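Local coordinates for protein tryptophane-5-halogenase (Microbispora sp. ATCC PTA-5024, PDB 5UAO) that probably uses its bound flavin-adenine dinucleotide to chlorinate a tryptophan of the NAI-107 lanthipeptide at the 5-position, at residues Leu86-Pro90 and Ala91-Gln95; Glu187-Arg191 and Arg192-His196; Thr364-Gln367 and Ile368-Leu372. One frame throughout, in Å; residues are numbered along the deposited sequence.

Contact 1 (Leu86-Pro90 and Ala91-Gln95); sequences LGIDP and AEFYQ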
ATOM      1  N   LEU A  86     -22.708  10.748  -2.198  1.00 28.24           N
ATOM      2  CA  LEU A  86     -23.615  11.576  -2.999  1.00 28.48           C
ATOM      3  C   LEU A  86     -24.931  11.908  -2.235  1.00 30.23           C
ATOM      4  O   LEU A  86     -25.765  12.644  -2.786  1.00 31.40           O
ATOM      5  CB  LEU A  86     -23.942  10.961  -4.355  1.00 28.33           C
ATOM      6  CG  LEU A  86     -22.794  10.634  -5.353  1.00 27.75           C
ATOM      7  CD1 LEU A  86     -23.466  10.137  -6.606  1.00 28.03           C
ATOM      8  CD2 LEU A  86     -21.937  11.829  -5.691  1.00 29.28           C
ATOM      9  N   GLY A  87     -25.114  11.399  -1.018  1.00 30.89           N
ATOM     10  CA  GLY A  87     -26.331  11.734  -0.209  1.00 33.00           C
ATOM     11  C   GLY A  87     -27.647  11.307  -0.876  1.00 34.66           C
ATOM     12  O   GLY A  87     -28.703  11.958  -0.739  1.00 35.79           O
ATOM     13  N   ILE A  88     -27.622  10.195  -1.597  1.00 33.46           N
ATOM     14  CA  ILE A  88     -28.837   9.696  -2.249  1.00 30.23           C
ATOM     15  C   ILE A  88     -29.656   8.956  -1.221  1.00 34.38           C
ATOM     16  O   ILE A  88     -29.143   8.036  -0.595  1.00 31.37           O
ATOM     17  CB  ILE A  88     -28.503   8.746  -3.408  1.00 30.77           C
ATOM     18  CG1 ILE A  88     -27.894   9.556  -4.566  1.00 31.29           C
ATOM     19  CG2 ILE A  88     -29.747   8.011  -3.840  1.00 31.88           C
ATOM     20  CD1 ILE A  88     -27.434   8.696  -5.709  1.00 33.60           C
ATOM     21  N   ASP A  89     -30.902   9.394  -1.007  1.00 33.68           N
ATOM     22  CA  ASP A  89     -31.826   8.759  -0.087  1.00 37.07           C
ATOM     23  C   ASP A  89     -32.193   7.337  -0.506  1.00 32.24           C
ATOM     24  O   ASP A  89     -32.698   7.119  -1.595  1.00 30.54           O
ATOM     25  CB  ASP A  89     -33.140   9.567  -0.030  1.00 36.80           C
ATOM     26  CG  ASP A  89     -34.237   8.864   0.803  1.00 40.63           C
ATOM     27  OD1 ASP A  89     -34.108   8.781   2.035  1.00 50.51           O
ATOM     28  OD2 ASP A  89     -35.229   8.379   0.240  1.00 43.49           O
ATOM     29  N   PRO A  90     -32.027   6.384   0.389  1.00 32.82           N
ATOM     30  CA  PRO A  90     -32.224   5.000  -0.077  1.00 33.30           C
ATOM     31  C   PRO A  90     -33.616   4.604  -0.432  1.00 32.27           C
ATOM     32  O   PRO A  90     -33.780   3.790  -1.326  1.00 30.80           O
ATOM     33  CB  PRO A  90     -31.712   4.152   1.068  1.00 32.75           C
ATOM     34  CG  PRO A  90     -31.579   5.048   2.232  1.00 36.28           C
ATOM     35  CD  PRO A  90     -31.366   6.439   1.713  1.00 38.87           C
ATOM     36  N   ALA A  91     -34.634   5.166   0.240  1.00 30.90           N
ATOM     37  CA  ALA A  91     -36.004   4.805  -0.088  1.00 30.24           C
ATOM     38  C   ALA A  91     -36.334   5.304  -1.497  1.00 28.23           C
ATOM     39  O   ALA A  91     -36.897   4.584  -2.336  1.00 33.63           O
ATOM     40  CB  ALA A  91     -36.985   5.377   0.976  1.00 34.89           C
ATOM     41  N   GLU A  92     -35.941   6.526  -1.780  1.00 29.79           N
ATOM     42  CA  GLU A  92     -36.124   7.100  -3.104  1.00 32.11           C
ATOM     43  C   GLU A  92     -35.367   6.354  -4.203  1.00 30.54           C
ATOM     44  O   GLU A  92     -35.872   6.150  -5.298  1.00 32.26           O
ATOM     45  CB  GLU A  92     -35.658   8.562  -3.116  1.00 38.65           C
ATOM     46  CG  GLU A  92     -36.078   9.332  -4.368  1.00 42.10           C
ATOM     47  CD  GLU A  92     -35.663  10.807  -4.335  1.00 47.60           C
ATOM     48  OE1 GLU A  92     -34.435  11.107  -4.290  1.00 41.54           O
ATOM     49  OE2 GLU A  92     -36.591  11.660  -4.377  1.00 49.04           O
ATOM     50  N   PHE A  93     -34.145   6.006  -3.908  1.00 29.61           N
ATOM     51  CA  PHE A  93     -33.320   5.183  -4.831  1.00 29.43           C
ATOM     52  C   PHE A  93     -34.023   3.870  -5.128  1.00 27.81           C
ATOM     53  O   PHE A  93     -34.168   3.452  -6.318  1.00 26.60           O
ATOM     54  CB  PHE A  93     -31.938   4.953  -4.250  1.00 27.79           C
ATOM     55  CG  PHE A  93     -31.033   4.135  -5.123  1.00 28.01           C
ATOM     56  CD1 PHE A  93     -30.373   4.714  -6.168  1.00 27.35           C
ATOM     57  CD2 PHE A  93     -30.821   2.777  -4.854  1.00 28.48           C
ATOM     58  CE1 PHE A  93     -29.515   3.974  -6.971  1.00 29.86           C
ATOM     59  CE2 PHE A  93     -29.981   2.047  -5.655  1.00 31.64           C
ATOM     60  CZ  PHE A  93     -29.336   2.652  -6.711  1.00 29.52           C
ATOM     61  N   TYR A  94     -34.521   3.225  -4.088  1.00 26.99           N
ATOM     62  CA  TYR A  94     -35.193   1.957  -4.304  1.00 29.03           C
ATOM     63  C   TYR A  94     -36.469   2.112  -5.125  1.00 31.79           C
ATOM     64  O   TYR A  94     -36.834   1.273  -5.983  1.00 28.95           O
ATOM     65  CB  TYR A  94     -35.495   1.219  -2.996  1.00 28.67           C
ATOM     66  CG  TYR A  94     -34.385   0.294  -2.526  1.00 30.92           C
ATOM     67  CD1 TYR A  94     -33.147   0.776  -2.188  1.00 32.68           C
ATOM     68  CD2 TYR A  94     -34.608  -1.051  -2.346  1.00 34.51           C
ATOM     69  CE1 TYR A  94     -32.154  -0.044  -1.739  1.00 29.63           C
ATOM     70  CE2 TYR A  94     -33.613  -1.889  -1.871  1.00 32.13           C
ATOM     71  CZ  TYR A  94     -32.390  -1.391  -1.605  1.00 29.26           C
ATOM     72  OH  TYR A  94     -31.424  -2.236  -1.123  1.00 30.04           O
ATOM     73  N   GLN A  95     -37.137   3.207  -4.887  1.00 30.14           N
ATOM     74  CA  GLN A  95     -38.368   3.462  -5.576  1.00 34.48           C
ATOM     75  C   GLN A  95     -38.121   3.743  -7.068  1.00 31.67           C
ATOM     76  O   GLN A  95     -38.850   3.289  -7.910  1.00 31.64           O
ATOM     77  CB  GLN A  95     -39.055   4.672  -4.887  1.00 39.92           C
ATOM     78  CG  GLN A  95     -40.359   5.114  -5.502  1.00 50.65           C
ATOM     79  CD  GLN A  95     -41.373   3.988  -5.493  1.00 62.50           C
ATOM     80  OE1 GLN A  95     -41.317   3.085  -4.636  1.00 75.56           O
ATOM     81  NE2 GLN A  95     -42.301   4.018  -6.449  1.00 65.27           N
TER
HETATM   82  O   HOH W   1     -31.668  11.532  -2.919  1.00 40.50           O
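D89 caps the start of helix 90-97: its OD2 accepts from the backbone N of E92 at 2.8 Å with an N-H...O angle of 161°. The carboxylate is met on its anti side, with the donor 32° out of its plane. D89 is the N-cap residue; its CG stands anti to the backbone N (chi1 173°), which brings OD2 to the E92 N-H. The carbonyl of the same residue serves as well, D89 O taking F93 N at 2.9 Å in a nearly straight bond. Next along the helix, P90 O receives Y94 N at 2.9 Å, while CD1 of the Y94 ring lies 3.2 Å from P90 O. A water ties the two sides of the turn together, accepting from D89 N and donating to E92 OE1, which Y184 OH and R191 also hold. Only then comes the apolar contact, where the CG2 branch of I88 rests against CB of F93 at 3.8 Å. The cap thus satisfies a backbone N-H of the first turn, and the helix follows helix 76-85 after a short turn through G87, whose phi is positive. I88 and F93 both pack on Y184 of helix 178-191 and on L82 of helix 76-85, and P90 and Y94 reach N519 of helix 517-524.

Contact 2 (Glu187-Arg191 and Arg192-His196); sequences ELAAR and RGVRH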
ATOM      1  N   GLU A 187     -32.398  13.308 -13.036  1.00 32.20           N
ATOM      2  CA  GLU A 187     -33.396  14.042 -12.251  1.00 38.29           C
ATOM      3  C   GLU A 187     -32.775  14.659 -11.021  1.00 33.45           C
ATOM      4  O   GLU A 187     -33.076  15.807 -10.695  1.00 28.93           O
ATOM      5  CB  GLU A 187     -34.574  13.101 -11.845  1.00 46.41           C
ATOM      6  CG  GLU A 187     -35.540  13.670 -10.786  1.00 65.49           C
ATOM      7  CD  GLU A 187     -36.008  12.641  -9.739  1.00 84.28           C
ATOM      8  OE1 GLU A 187     -36.967  11.869 -10.015  1.00 76.06           O
ATOM      9  OE2 GLU A 187     -35.436  12.633  -8.614  1.00 97.12           O
ATOM     10  N   LEU A 188     -31.923  13.903 -10.325  1.00 30.62           N
ATOM     11  CA  LEU A 188     -31.274  14.398  -9.137  1.00 30.62           C
ATOM     12  C   LEU A 188     -30.397  15.552  -9.455  1.00 29.07           C
ATOM     13  O   LEU A 188     -30.415  16.511  -8.750  1.00 30.53           O
ATOM     14  CB  LEU A 188     -30.428  13.334  -8.421  1.00 32.97           C
ATOM     15  CG  LEU A 188     -31.008  12.527  -7.296  1.00 42.35           C
ATOM     16  CD1 LEU A 188     -29.928  11.669  -6.627  1.00 43.58           C
ATOM     17  CD2 LEU A 188     -31.605  13.462  -6.263  1.00 39.35           C
ATOM     18  N   ALA A 189     -29.619  15.474 -10.536  1.00 29.66           N
ATOM     19  CA  ALA A 189     -28.726  16.563 -10.899  1.00 29.01           C
ATOM     20  C   ALA A 189     -29.509  17.888 -11.149  1.00 30.44           C
ATOM     21  O   ALA A 189     -29.091  18.959 -10.688  1.00 27.36           O
ATOM     22  CB  ALA A 189     -27.939  16.174 -12.155  1.00 27.68           C
ATOM     23  N   ALA A 190     -30.661  17.773 -11.815  1.00 29.03           N
ATOM     24  CA  ALA A 190     -31.486  18.959 -12.103  1.00 32.60           C
ATOM     25  C   ALA A 190     -32.058  19.533 -10.815  1.00 34.78           C
ATOM     26  O   ALA A 190     -32.039  20.726 -10.606  1.00 36.65           O
ATOM     27  CB  ALA A 190     -32.613  18.592 -13.040  1.00 33.70           C
ATOM     28  N   ARG A 191     -32.520  18.664  -9.940  1.00 32.15           N
ATOM     29  CA  ARG A 191     -33.076  19.087  -8.692  1.00 35.02           C
ATOM     30  C   ARG A 191     -32.013  19.757  -7.840  1.00 34.37           C
ATOM     31  O   ARG A 191     -32.305  20.631  -7.078  1.00 41.15           O
ATOM     32  CB  ARG A 191     -33.560  17.868  -7.964  1.00 39.21           C
ATOM     33  CG  ARG A 191     -34.267  18.146  -6.683  1.00 48.21           C
ATOM     34  CD  ARG A 191     -35.140  16.926  -6.359  1.00 53.19           C
ATOM     35  NE  ARG A 191     -34.485  16.025  -5.443  1.00 53.78           N
ATOM     36  CZ  ARG A 191     -34.745  14.724  -5.318  1.00 50.81           C
ATOM     37  NH1 ARG A 191     -35.630  14.115  -6.090  1.00 48.67           N
ATOM     38  NH2 ARG A 191     -34.077  14.034  -4.405  1.00 49.43           N
ATOM     39  N   ARG A 192     -30.776  19.327  -7.943  1.00 32.36           N
ATOM     40  CA  ARG A 192     -29.721  19.922  -7.168  1.00 32.76           C
ATOM     41  C   ARG A 192     -28.956  21.058  -7.808  1.00 32.63           C
ATOM     42  O   ARG A 192     -27.975  21.504  -7.235  1.00 38.30           O
ATOM     43  CB  ARG A 192     -28.767  18.832  -6.762  1.00 36.77           C
ATOM     44  CG  ARG A 192     -29.431  17.860  -5.823  1.00 38.40           C
ATOM     45  CD  ARG A 192     -28.467  16.783  -5.465  1.00 41.28           C
ATOM     46  NE  ARG A 192     -29.013  15.749  -4.594  1.00 43.44           N
ATOM     47  CZ  ARG A 192     -28.266  14.784  -4.069  1.00 40.16           C
ATOM     48  NH1 ARG A 192     -26.960  14.707  -4.357  1.00 40.97           N
ATOM     49  NH2 ARG A 192     -28.815  13.874  -3.295  1.00 37.92           N
ATOM     50  N   GLY A 193     -29.402  21.570  -8.939  1.00 33.22           N
ATOM     51  CA  GLY A 193     -28.808  22.805  -9.500  1.00 34.21           C
ATOM     52  C   GLY A 193     -27.656  22.594 -10.494  1.00 33.39           C
ATOM     53  O   GLY A 193     -26.954  23.533 -10.881  1.00 33.57           O
ATOM     54  N   VAL A 194     -27.418  21.358 -10.902  1.00 32.54           N
ATOM     55  CA  VAL A 194     -26.482  21.125 -12.026  1.00 29.61           C
ATOM     56  C   VAL A 194     -27.144  21.721 -13.283  1.00 27.07           C
ATOM     57  O   VAL A 194     -28.324  21.408 -13.548  1.00 30.35           O
ATOM     58  CB  VAL A 194     -26.178  19.619 -12.218  1.00 29.15           C
ATOM     59  CG1 VAL A 194     -25.403  19.393 -13.500  1.00 32.95           C
ATOM     60  CG2 VAL A 194     -25.363  19.067 -11.049  1.00 30.69           C
ATOM     61  N   ARG A 195     -26.440  22.564 -14.044  1.00 28.67           N
ATOM     62  CA  ARG A 195     -27.036  23.099 -15.298  1.00 32.31           C
ATOM     63  C   ARG A 195     -26.846  22.122 -16.445  1.00 34.17           C
ATOM     64  O   ARG A 195     -25.790  21.563 -16.601  1.00 37.38           O
ATOM     65  CB  ARG A 195     -26.377  24.423 -15.661  1.00 38.42           C
ATOM     66  CG  ARG A 195     -26.358  25.415 -14.513  1.00 42.47           C
ATOM     67  CD  ARG A 195     -26.071  26.840 -14.992  1.00 48.60           C
ATOM     68  NE  ARG A 195     -24.672  27.087 -15.368  1.00 49.73           N
ATOM     69  CZ  ARG A 195     -24.189  27.062 -16.611  1.00 52.02           C
ATOM     70  NH1 ARG A 195     -24.958  26.742 -17.645  1.00 56.34           N
ATOM     71  NH2 ARG A 195     -22.906  27.340 -16.817  1.00 55.57           N
ATOM     72  N   HIS A 196     -27.855  21.932 -17.260  1.00 32.38           N
ATOM     73  CA  HIS A 196     -27.745  21.074 -18.409  1.00 32.02           C
ATOM     74  C   HIS A 196     -27.507  21.883 -19.711  1.00 35.01           C
ATOM     75  O   HIS A 196     -28.124  22.909 -19.886  1.00 35.44           O
ATOM     76  CB  HIS A 196     -28.988  20.240 -18.528  1.00 31.75           C
ATOM     77  CG  HIS A 196     -28.842  19.131 -19.503  1.00 35.27           C
ATOM     78  ND1 HIS A 196     -29.209  19.248 -20.836  1.00 33.38           N
ATOM     79  CD2 HIS A 196     -28.362  17.876 -19.347  1.00 36.37           C
ATOM     80  CE1 HIS A 196     -28.950  18.108 -21.456  1.00 35.89           C
ATOM     81  NE2 HIS A 196     -28.436  17.257 -20.574  1.00 35.10           N
TER
HETATM   82  O   HOH W   2     -30.700  22.377 -12.297  1.00 38.99           O
HETATM   83  O   HOH W   3     -31.557  15.439  -2.906  1.00 45.16           O
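The methyls of L188 lie alongside the extended side chain of R192, one turn further on: CD2 comes within 3.8 Å of NE, and CD1 sits over one face of the R192 guanidinium, offset toward its rim. The two side chains point the same way. CG of R192 stands beside the backbone N (chi1 -66°), and the straight run from CG to NE carries the charged end along the leucine. Nearer the backbone, R192 N donates to L188 O at 3.0 Å, a regular helical bond near the end of helix 178-191. The helix then closes in a Schellman motif. V194 N reaches back to A189 O at 2.9 Å, and G193 N meets A190 O at 3.2 Å from above the carbonyl plane. G193 is the C-prime residue, and its backbone angles would press a CB against the preceding carbonyl oxygen. The motif folds V194 back onto A189, with their CB atoms 3.9 Å apart, and a water donating to both A190 O and V194 O bridges the two carbonyls. R191 runs out on the other side of L188, whose CD2 lies over one face of its guanidinium, offset toward the rim; its NH1 forms a salt bridge to E187 OE2 at 2.9 Å. A second water accepts from R191 NH2 and R192 NE, in plane at the edge of each guanidinium. R192 NH1 is held by L86 O and NH2 more weakly by G87 O; an alanine here would probably leave L86 O without this donor and uncover the methyls of L188. The chemistry is divided: backbone carbonyls just past the end of helix 76-85 are met by an arginine just past the end of helix 178-191, while E187 and E92 probably offset much of the charge of R191.

Contact 3 (Thr364-Gln367 and Ile368-Leu372); sequences TAVQ and ILVSL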
ATOM      1  N   THR A 364     -13.915   6.065  -7.815  1.00 25.20           N
ATOM      2  CA  THR A 364     -12.581   6.371  -7.338  1.00 26.21           C
ATOM      3  C   THR A 364     -12.015   7.606  -8.015  1.00 27.55           C
ATOM      4  O   THR A 364     -11.459   8.484  -7.340  1.00 30.18           O
ATOM      5  CB  THR A 364     -11.603   5.159  -7.638  1.00 25.97           C
ATOM      6  OG1 THR A 364     -12.083   3.943  -7.019  1.00 27.03           O
ATOM      7  CG2 THR A 364     -10.262   5.454  -7.154  1.00 26.48           C
ATOM      8  N   ALA A 365     -12.125   7.687  -9.351  1.00 24.56           N
ATOM      9  CA  ALA A 365     -11.708   8.880 -10.100  1.00 23.62           C
ATOM     10  C   ALA A 365     -12.445  10.146  -9.633  1.00 25.94           C
ATOM     11  O   ALA A 365     -11.831  11.214  -9.472  1.00 27.66           O
ATOM     12  CB  ALA A 365     -11.927   8.666 -11.611  1.00 24.55           C
ATOM     13  N   VAL A 366     -13.741  10.013  -9.386  1.00 24.98           N
ATOM     14  CA  VAL A 366     -14.541  11.136  -8.839  1.00 27.17           C
ATOM     15  C   VAL A 366     -14.016  11.616  -7.496  1.00 27.66           C
ATOM     16  O   VAL A 366     -13.914  12.834  -7.253  1.00 27.43           O
ATOM     17  CB  VAL A 366     -16.011  10.769  -8.775  1.00 25.24           C
ATOM     18  CG1 VAL A 366     -16.864  11.815  -8.065  1.00 25.59           C
ATOM     19  CG2 VAL A 366     -16.563  10.633 -10.205  1.00 27.20           C
ATOM     20  N   GLN A 367     -13.678  10.686  -6.614  1.00 27.82           N
ATOM     21  CA  GLN A 367     -13.179  11.112  -5.282  1.00 25.90           C
ATOM     22  C   GLN A 367     -11.883  11.799  -5.395  1.00 26.76           C
ATOM     23  O   GLN A 367     -11.588  12.734  -4.673  1.00 27.73           O
ATOM     24  CB  GLN A 367     -13.074   9.940  -4.280  1.00 27.95           C
ATOM     25  CG  GLN A 367     -14.392   9.544  -3.799  1.00 33.50           C
ATOM     26  CD  GLN A 367     -14.284   8.424  -2.813  1.00 38.40           C
ATOM     27  OE1 GLN A 367     -14.478   7.231  -3.149  1.00 42.55           O
ATOM     28  NE2 GLN A 367     -13.901   8.782  -1.617  1.00 37.44           N
ATOM     29  N   ILE A 368     -11.045  11.316  -6.296  1.00 27.12           N
ATOM     30  CA  ILE A 368      -9.774  11.966  -6.590  1.00 28.05           C
ATOM     31  C   ILE A 368      -9.975  13.408  -7.070  1.00 28.47           C
ATOM     32  O   ILE A 368      -9.380  14.364  -6.522  1.00 31.93           O
ATOM     33  CB  ILE A 368      -8.972  11.136  -7.622  1.00 27.86           C
ATOM     34  CG1 ILE A 368      -8.488   9.825  -6.978  1.00 28.59           C
ATOM     35  CG2 ILE A 368      -7.777  11.873  -8.196  1.00 32.64           C
ATOM     36  CD1 ILE A 368      -7.820   8.916  -7.971  1.00 27.25           C
ATOM     37  N   LEU A 369     -10.829  13.571  -8.055  1.00 26.05           N
ATOM     38  CA  LEU A 369     -11.100  14.897  -8.605  1.00 24.63           C
ATOM     39  C   LEU A 369     -11.669  15.812  -7.545  1.00 26.15           C
ATOM     40  O   LEU A 369     -11.250  16.967  -7.382  1.00 26.79           O
ATOM     41  CB  LEU A 369     -12.103  14.774  -9.739  1.00 26.83           C
ATOM     42  CG  LEU A 369     -12.654  16.133 -10.306  1.00 27.43           C
ATOM     43  CD1 LEU A 369     -11.521  16.909 -10.960  1.00 31.30           C
ATOM     44  CD2 LEU A 369     -13.782  15.875 -11.267  1.00 29.34           C
ATOM     45  N   VAL A 370     -12.632  15.310  -6.801  1.00 26.45           N
ATOM     46  CA  VAL A 370     -13.371  16.173  -5.862  1.00 27.07           C
ATOM     47  C   VAL A 370     -12.509  16.628  -4.701  1.00 31.28           C
ATOM     48  O   VAL A 370     -12.594  17.815  -4.256  1.00 30.95           O
ATOM     49  CB  VAL A 370     -14.670  15.549  -5.407  1.00 29.10           C
ATOM     50  CG1 VAL A 370     -15.385  16.412  -4.352  1.00 32.55           C
ATOM     51  CG2 VAL A 370     -15.572  15.427  -6.632  1.00 32.17           C
ATOM     52  N   SER A 371     -11.650  15.725  -4.246  1.00 28.46           N
ATOM     53  CA  SER A 371     -10.675  16.059  -3.234  1.00 31.25           C
ATOM     54  C   SER A 371      -9.567  16.965  -3.683  1.00 33.11           C
ATOM     55  O   SER A 371      -9.048  17.690  -2.872  1.00 29.87           O
ATOM     56  CB  SER A 371      -9.933  14.776  -2.818  1.00 31.53           C
ATOM     57  OG  SER A 371     -10.820  13.906  -2.205  1.00 39.07           O
ATOM     58  N   LEU A 372      -9.064  16.771  -4.907  1.00 31.66           N
ATOM     59  CA  LEU A 372      -7.854  17.412  -5.336  1.00 29.15           C
ATOM     60  C   LEU A 372      -8.013  18.648  -6.248  1.00 31.28           C
ATOM     61  O   LEU A 372      -7.029  19.333  -6.518  1.00 30.96           O
ATOM     62  CB  LEU A 372      -6.919  16.402  -6.005  1.00 27.50           C
ATOM     63  CG  LEU A 372      -6.404  15.242  -5.172  1.00 30.79           C
ATOM     64  CD1 LEU A 372      -5.352  14.477  -5.981  1.00 32.02           C
ATOM     65  CD2 LEU A 372      -5.830  15.686  -3.856  1.00 31.96           C
TER
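In S371, chi1 of -65° sets OG beside its own backbone N and turns it back toward Q367 O, to which it donates at 2.8 Å. S371 N donates to the same oxygen at 3.0 Å, the usual helical bond. The two donors reach Q367 O from opposite faces of its carbonyl plane, so one oxygen is gripped twice by a single residue. In V370 the CG2 branch likewise lies beside the backbone N, and this brings it 3.1 Å from V366 O and 4.1 Å from V366 CG1. The two valines lie side by side, pointing the same way. I368 lays its CG1 3.3 Å from T364 O, the oxygen that also accepts from I368 N. Bonds from L369 N to A365 O and from V370 N to V366 O, the latter 2.8 Å, continue the regular ladder. The polar end of Q367 is occupied elsewhere, its OE1 bonded to Y77 OH. Most of these residues are buried, as the helix is covered on several sides. V366 packs on T44 and A47 of helix 39-51 and on F81 of helix 76-85, L369 meets F227 and V229 of strand 227-230, and I368 lies on A386 and L390 of helix 383-406. Q367 and I368 also touch F447 of the second subunit, so helix 358-372 contributes to the dimer interface.

How the contacts relate
From the N terminus, contact 1 turns the chain from helix 76-85 into helix 90-97, contact 2 ends helix 178-191 and leads it into strand 195-208, and contact 3 lies within helix 358-372. None closes a long loop: contacts 1 and 2 are tight local turns at helix ends and contact 3 is continuous helix; they follow in series, and none nests in or crosses another. Contacts 1 and 2 nevertheless touch in space: E92 OE1 and R191 NH2 form a salt bridge, and I88 packs on L188. Contact 3 stands apart, about 6 Å from contact 1 and 11 Å from contact 2 at nearest atoms. Helix 39-51 runs past all three ranges, touching L86, L188 and V366.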